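Local coordinates for protein LysR family transcriptional regulator (PDB 5FHK) that probably binds specific DNA sequences as AphB, a regulator of virulence genes, of which this chain forms the regulatory domain, at residues S75-L80 and A175-I180; S6-I11 and N37-T42. All coordinates share one frame; numbering follows the deposited sequence.

Contact 1 lies near the middle of the chain, its centre about 8 Å from the chain's centre, whereas contact 2 sits peripherally, about 21 Å out; their nearest atoms are about 11 Å apart. Both are partly buried and both reach the same mixed sheet, but through different strands. Contact 1 pairs the crossing strands 68-82 and 178-185 antiparallel for a short stretch and combines three backbone hydrogen bonds with a salt bridge between side chains. Contact 2 aligns strands 9-14 and 38-43 in parallel within a beta-alpha-beta unit, held by regular backbone bonds, with an isoleucine- and leucine-lined face and a charged face. Contact 2 also adjoins the second subunit; contact 1 is touched by no other chain.

Contact 1 of 2, residues S75-L80 and A175-I180; sequences SVKDIL and ANPRDI
Asp78, Arg178 and Val76 lose the most surface where 75-80 meets 175-180. Arg178 grips the carboxylate side-on: NH2 donates to Asp78 OD1 (2.8 Å) along a nearly straight path of 172°, and NE reaches Asp78 OD2 at 3.0 Å. OD2 accepts through its syn lone pair but lies off the guanidinium plane, whereas OD1 lies in that plane but is approached from above the carboxylate; the two flat groups are tilted 50° apart. The arginine gets there with CG in the crowded position between backbone N and carbonyl carbon, twisted off the staggered value (chi1 32°), and an extended run from CG to NE. That path takes Arg178 CG alongside Val76 CG1, 3.5 Å away, and CG1 also covers one face of the guanidinium. Beneath the side chains, Val76 and Arg178 form an antiparallel hydrogen-bonded pair, with Val76 N to Arg178 O and Arg178 N to Val76 O both 3.0 Å. Ala175 N donates to Asp78 O at 3.2 Å beyond the regular pairing. These two strands cross between the subdomains of the periplasmic-binding-protein-like fold. Pro153 of strand 149-153 packs against Val76, Asp78 and Arg178, while Val60 of strand 56-60 touches Arg178 and Ile180.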
loop_
_atom_site.group_PDB
_atom_site.type_symbol
_atom_site.label_atom_id
_atom_site.label_comp_id
_atom_site.label_asym_id
_atom_site.label_seq_id
_atom_site.Cartn_x
_atom_site.Cartn_y
_atom_site.Cartn_z
ATOM N N SER A 75 -16.363 9.006 6.434
ATOM C CA SER A 75 -16.607 7.784 7.166
ATOM C C SER A 75 -16.540 6.604 6.213
ATOM O O SER A 75 -16.727 6.727 4.998
ATOM C CB SER A 75 -17.942 7.835 7.912
ATOM O OG SER A 75 -19.010 7.962 7.009
ATOM N N VAL A 76 -16.227 5.464 6.780
ATOM C CA VAL A 76 -16.089 4.231 6.034
ATOM C C VAL A 76 -16.867 3.155 6.773
ATOM O O VAL A 76 -17.039 3.214 7.996
ATOM C CB VAL A 76 -14.596 3.855 5.868
ATOM C CG1 VAL A 76 -14.026 3.280 7.141
ATOM C CG2 VAL A 76 -14.421 2.892 4.747
ATOM N N LYS A 77 -17.360 2.176 6.025
ATOM C CA LYS A 77 -18.027 1.026 6.616
ATOM C C LYS A 77 -17.519 -0.243 5.946
ATOM O O LYS A 77 -17.484 -0.328 4.717
ATOM C CB LYS A 77 -19.550 1.132 6.482
ATOM C CG LYS A 77 -20.281 -0.094 7.007
ATOM C CD LYS A 77 -21.793 0.073 6.932
ATOM C CE LYS A 77 -22.411 -0.880 5.933
ATOM N NZ LYS A 77 -22.668 -0.188 4.647
ATOM N N ASP A 78 -17.137 -1.224 6.752
ATOM C CA ASP A 78 -16.594 -2.471 6.242
ATOM C C ASP A 78 -17.706 -3.482 5.979
ATOM O O ASP A 78 -18.628 -3.632 6.784
ATOM C CB ASP A 78 -15.579 -3.037 7.228
ATOM C CG ASP A 78 -14.630 -1.966 7.764
ATOM O OD1 ASP A 78 -14.052 -1.207 6.952
ATOM O OD2 ASP A 78 -14.499 -1.853 9.002
ATOM N N ILE A 79 -17.601 -4.177 4.843
ATOM C CA ILE A 79 -18.623 -5.099 4.370
ATOM C C ILE A 79 -17.937 -6.364 3.884
ATOM O O ILE A 79 -16.766 -6.356 3.497
ATOM C CB ILE A 79 -19.471 -4.506 3.230
ATOM C CG1 ILE A 79 -18.581 -4.230 2.026
ATOM C CG2 ILE A 79 -20.149 -3.180 3.670
ATOM C CD1 ILE A 79 -19.326 -3.602 0.892
ATOM N N LEU A 80 -18.694 -7.449 3.874
ATOM C CA LEU A 80 -18.183 -8.746 3.451
ATOM C C LEU A 80 -18.394 -8.897 1.956
ATOM O O LEU A 80 -19.477 -8.577 1.457
ATOM C CB LEU A 80 -18.900 -9.858 4.211
ATOM C CG LEU A 80 -18.705 -9.866 5.735
ATOM C CD1 LEU A 80 -19.707 -10.826 6.421
ATOM C CD2 LEU A 80 -17.274 -10.238 6.095
ATOM N N ALA A 175 -19.956 -4.371 9.650
ATOM C CA ALA A 175 -19.254 -3.776 10.771
ATOM C C ALA A 175 -19.827 -2.393 11.061
ATOM O O ALA A 175 -20.517 -1.787 10.229
ATOM C CB ALA A 175 -17.762 -3.671 10.478
ATOM N N ASN A 176 -19.549 -1.889 12.259
ATOM C CA ASN A 176 -20.030 -0.541 12.505
ATOM C C ASN A 176 -19.105 0.468 11.829
ATOM O O ASN A 176 -17.900 0.233 11.704
ATOM C CB ASN A 176 -20.116 -0.264 14.003
ATOM C CG ASN A 176 -21.445 -0.720 14.605
ATOM O OD1 ASN A 176 -22.515 -0.505 14.018
ATOM N ND2 ASN A 176 -21.382 -1.360 15.773
ATOM N N PRO A 177 -19.652 1.585 11.358
ATOM C CA PRO A 177 -18.822 2.561 10.646
ATOM C C PRO A 177 -17.769 3.148 11.563
ATOM O O PRO A 177 -17.981 3.321 12.763
ATOM C CB PRO A 177 -19.824 3.636 10.198
ATOM C CG PRO A 177 -21.161 2.982 10.301
ATOM C CD PRO A 177 -21.052 2.024 11.452
ATOM N N ARG A 178 -16.623 3.446 10.982
ATOM C CA ARG A 178 -15.594 4.211 11.655
ATOM C C ARG A 178 -15.430 5.533 10.918
ATOM O O ARG A 178 -15.494 5.583 9.683
ATOM C CB ARG A 178 -14.275 3.417 11.732
ATOM C CG ARG A 178 -14.029 2.475 10.572
ATOM C CD ARG A 178 -12.997 1.341 10.844
ATOM N NE ARG A 178 -12.793 0.586 9.604
ATOM C CZ ARG A 178 -11.625 0.419 8.975
ATOM N NH1 ARG A 178 -10.484 0.885 9.486
ATOM N NH2 ARG A 178 -11.589 -0.256 7.838
ATOM N N ASP A 179 -15.263 6.610 11.673
ATOM C CA ASP A 179 -15.146 7.926 11.068
ATOM C C ASP A 179 -13.688 8.282 10.836
ATOM O O ASP A 179 -12.772 7.717 11.441
ATOM C CB ASP A 179 -15.814 8.975 11.945
ATOM C CG ASP A 179 -17.311 8.797 12.004
ATOM O OD1 ASP A 179 -17.861 8.151 11.082
ATOM O OD2 ASP A 179 -17.932 9.303 12.963
ATOM N N ILE A 180 -13.473 9.219 9.926
ATOM C CA ILE A 180 -12.150 9.750 9.677
ATOM C C ILE A 180 -12.149 11.198 10.138
ATOM O O ILE A 180 -13.043 11.976 9.791
ATOM C CB ILE A 180 -11.748 9.613 8.201
ATOM C CG1 ILE A 180 -11.618 8.124 7.818
ATOM C CG2 ILE A 180 -10.423 10.281 7.974
ATOM C CD1 ILE A 180 -12.916 7.486 7.409
#

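Contact 2 of 2, residues S6-I11 and N37-T42; sequences SGKIKI and NIELTT
The Glu39 carboxylate carries Lys8 over one face: Lys8 CD sits 3.3 Å from Glu39 CD and almost equally far from both oxygens. This is methylene packing, since Lys8 NZ stays 4.8 Å from Glu39 OE2. Lys10 NZ approaches Glu39 OE1 to 4.1 Å; both ammonium groups stop short of a salt bridge but would probably still favour the carboxylate's charged form. At the edge of the Asn37 amide, ND2 donates to Gly7 O at 2.8 Å, the acceptor only 9° out of the amide plane. It ties the loop at Gly7 to the residue just ahead of strand 38-43. The backbones then run parallel, their axes 13° apart, as the two strands of a beta-alpha-beta unit connected through helix 18-32. Ile9 N binds Asn37 O at 2.8 Å, and Glu39 N binds Ile9 O at 2.9 Å with an angle of 174°; Ile11 N to Glu39 O and Thr41 N to Ile11 O continue the alternation. On the face of Ile9, Ile11, Ile38 and Leu40, the side chains of Ile11 and Ile38 cross obliquely, with Ile11 CD1 3.7 Å from Ile38 CG2, while Ile11 CG1 meets Leu40 CD1 at 3.8 Å. Phe29 of helix 18-32 covers Ile38, and Phe197 of helix 192-204 covers Ile9 and Ile11. A strand of the second subunit pairs in parallel with Ile38, Glu39 and Leu40, carrying the sheet across the interface.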
loop_
_atom_site.group_PDB
_atom_site.type_symbol
_atom_site.label_atom_id
_atom_site.label_comp_id
_atom_site.label_asym_id
_atom_site.label_seq_id
_atom_site.Cartn_x
_atom_site.Cartn_y
_atom_site.Cartn_z
ATOM N N SER A 6 8.925 25.734 8.938
ATOM C CA SER A 6 9.865 24.858 8.236
ATOM C C SER A 6 9.509 24.814 6.761
ATOM O O SER A 6 8.618 25.533 6.311
ATOM C CB SER A 6 9.864 23.439 8.819
ATOM O OG SER A 6 8.672 22.752 8.483
ATOM N N GLY A 7 10.208 23.971 6.010
ATOM C CA GLY A 7 10.017 23.946 4.573
ATOM C C GLY A 7 9.007 22.928 4.102
ATOM O O GLY A 7 8.972 22.599 2.911
ATOM N N LYS A 8 8.156 22.454 5.009
ATOM C CA LYS A 8 7.264 21.345 4.713
ATOM C C LYS A 8 6.120 21.352 5.706
ATOM O O LYS A 8 6.247 21.851 6.833
ATOM C CB LYS A 8 7.986 19.993 4.810
ATOM C CG LYS A 8 8.264 19.641 6.254
ATOM C CD LYS A 8 8.913 18.305 6.480
ATOM C CE LYS A 8 9.520 18.238 7.887
ATOM N NZ LYS A 8 10.487 19.339 8.077
ATOM N N ILE A 9 5.024 20.731 5.285
ATOM C CA ILE A 9 3.933 20.313 6.165
ATOM C C ILE A 9 4.053 18.814 6.392
ATOM O O ILE A 9 4.220 18.039 5.438
ATOM C CB ILE A 9 2.562 20.666 5.566
ATOM C CG1 ILE A 9 2.470 22.165 5.272
ATOM C CG2 ILE A 9 1.434 20.236 6.490
ATOM C CD1 ILE A 9 1.264 22.527 4.418
ATOM N N LYS A 10 3.974 18.406 7.655
ATOM C CA LYS A 10 4.187 17.034 8.080
ATOM C C LYS A 10 2.822 16.460 8.460
ATOM O O LYS A 10 2.225 16.893 9.451
ATOM C CB LYS A 10 5.169 17.013 9.258
ATOM C CG LYS A 10 5.928 15.686 9.515
ATOM C CD LYS A 10 6.846 15.825 10.741
ATOM C CE LYS A 10 7.357 14.468 11.265
ATOM N NZ LYS A 10 8.183 13.736 10.255
ATOM N N ILE A 11 2.303 15.502 7.684
ATOM C CA ILE A 11 0.969 14.988 7.974
ATOM C C ILE A 11 1.009 13.477 8.135
ATOM O O ILE A 11 1.850 12.780 7.557
ATOM C CB ILE A 11 -0.092 15.390 6.913
ATOM C CG1 ILE A 11 0.280 14.938 5.503
ATOM C CG2 ILE A 11 -0.316 16.882 6.909
ATOM C CD1 ILE A 11 -0.554 15.696 4.391
ATOM N N ASN A 37 5.700 22.255 0.323
ATOM C CA ASN A 37 6.155 20.865 0.319
ATOM C C ASN A 37 5.401 20.057 1.367
ATOM O O ASN A 37 5.113 20.560 2.462
ATOM C CB ASN A 37 7.664 20.759 0.590
ATOM C CG ASN A 37 8.512 21.557 -0.405
ATOM O OD1 ASN A 37 8.365 21.427 -1.625
ATOM N ND2 ASN A 37 9.408 22.397 0.124
ATOM N N ILE A 38 5.129 18.786 1.045
ATOM C CA ILE A 38 4.429 17.859 1.933
ATOM C C ILE A 38 5.323 16.661 2.230
ATOM O O ILE A 38 5.943 16.104 1.319
ATOM C CB ILE A 38 3.108 17.362 1.315
ATOM C CG1 ILE A 38 2.200 18.536 0.976
ATOM C CG2 ILE A 38 2.428 16.352 2.258
ATOM C CD1 ILE A 38 1.403 19.005 2.145
ATOM N N GLU A 39 5.380 16.264 3.498
ATOM C CA GLU A 39 5.918 14.971 3.913
ATOM C C GLU A 39 4.767 14.190 4.527
ATOM O O GLU A 39 4.121 14.680 5.463
ATOM C CB GLU A 39 7.065 15.111 4.933
ATOM C CG GLU A 39 8.437 15.397 4.299
ATOM C CD GLU A 39 9.585 15.337 5.310
ATOM O OE1 GLU A 39 9.331 14.926 6.472
ATOM O OE2 GLU A 39 10.731 15.730 4.953
ATOM N N LEU A 40 4.514 12.986 4.004
ATOM C CA LEU A 40 3.349 12.184 4.366
ATOM C C LEU A 40 3.771 10.823 4.921
ATOM O O LEU A 40 4.588 10.120 4.314
ATOM C CB LEU A 40 2.451 11.991 3.145
ATOM C CG LEU A 40 1.308 10.977 3.261
ATOM C CD1 LEU A 40 0.444 11.331 4.446
ATOM C CD2 LEU A 40 0.480 11.023 2.005
ATOM N N THR A 41 3.176 10.424 6.043
ATOM C CA THR A 41 3.440 9.107 6.618
ATOM C C THR A 41 2.121 8.365 6.841
ATOM O O THR A 41 1.298 8.781 7.664
ATOM C CB THR A 41 4.237 9.241 7.917
ATOM O OG1 THR A 41 5.373 10.097 7.700
ATOM C CG2 THR A 41 4.729 7.868 8.393
ATOM N N THR A 42 1.914 7.268 6.110
ATOM C CA THR A 42 0.773 6.399 6.385
ATOM C C THR A 42 0.982 5.716 7.737
ATOM O O THR A 42 2.078 5.243 8.036
ATOM C CB THR A 42 0.607 5.346 5.287
ATOM O OG1 THR A 42 1.657 4.384 5.387
ATOM C CG2 THR A 42 0.676 5.961 3.905
#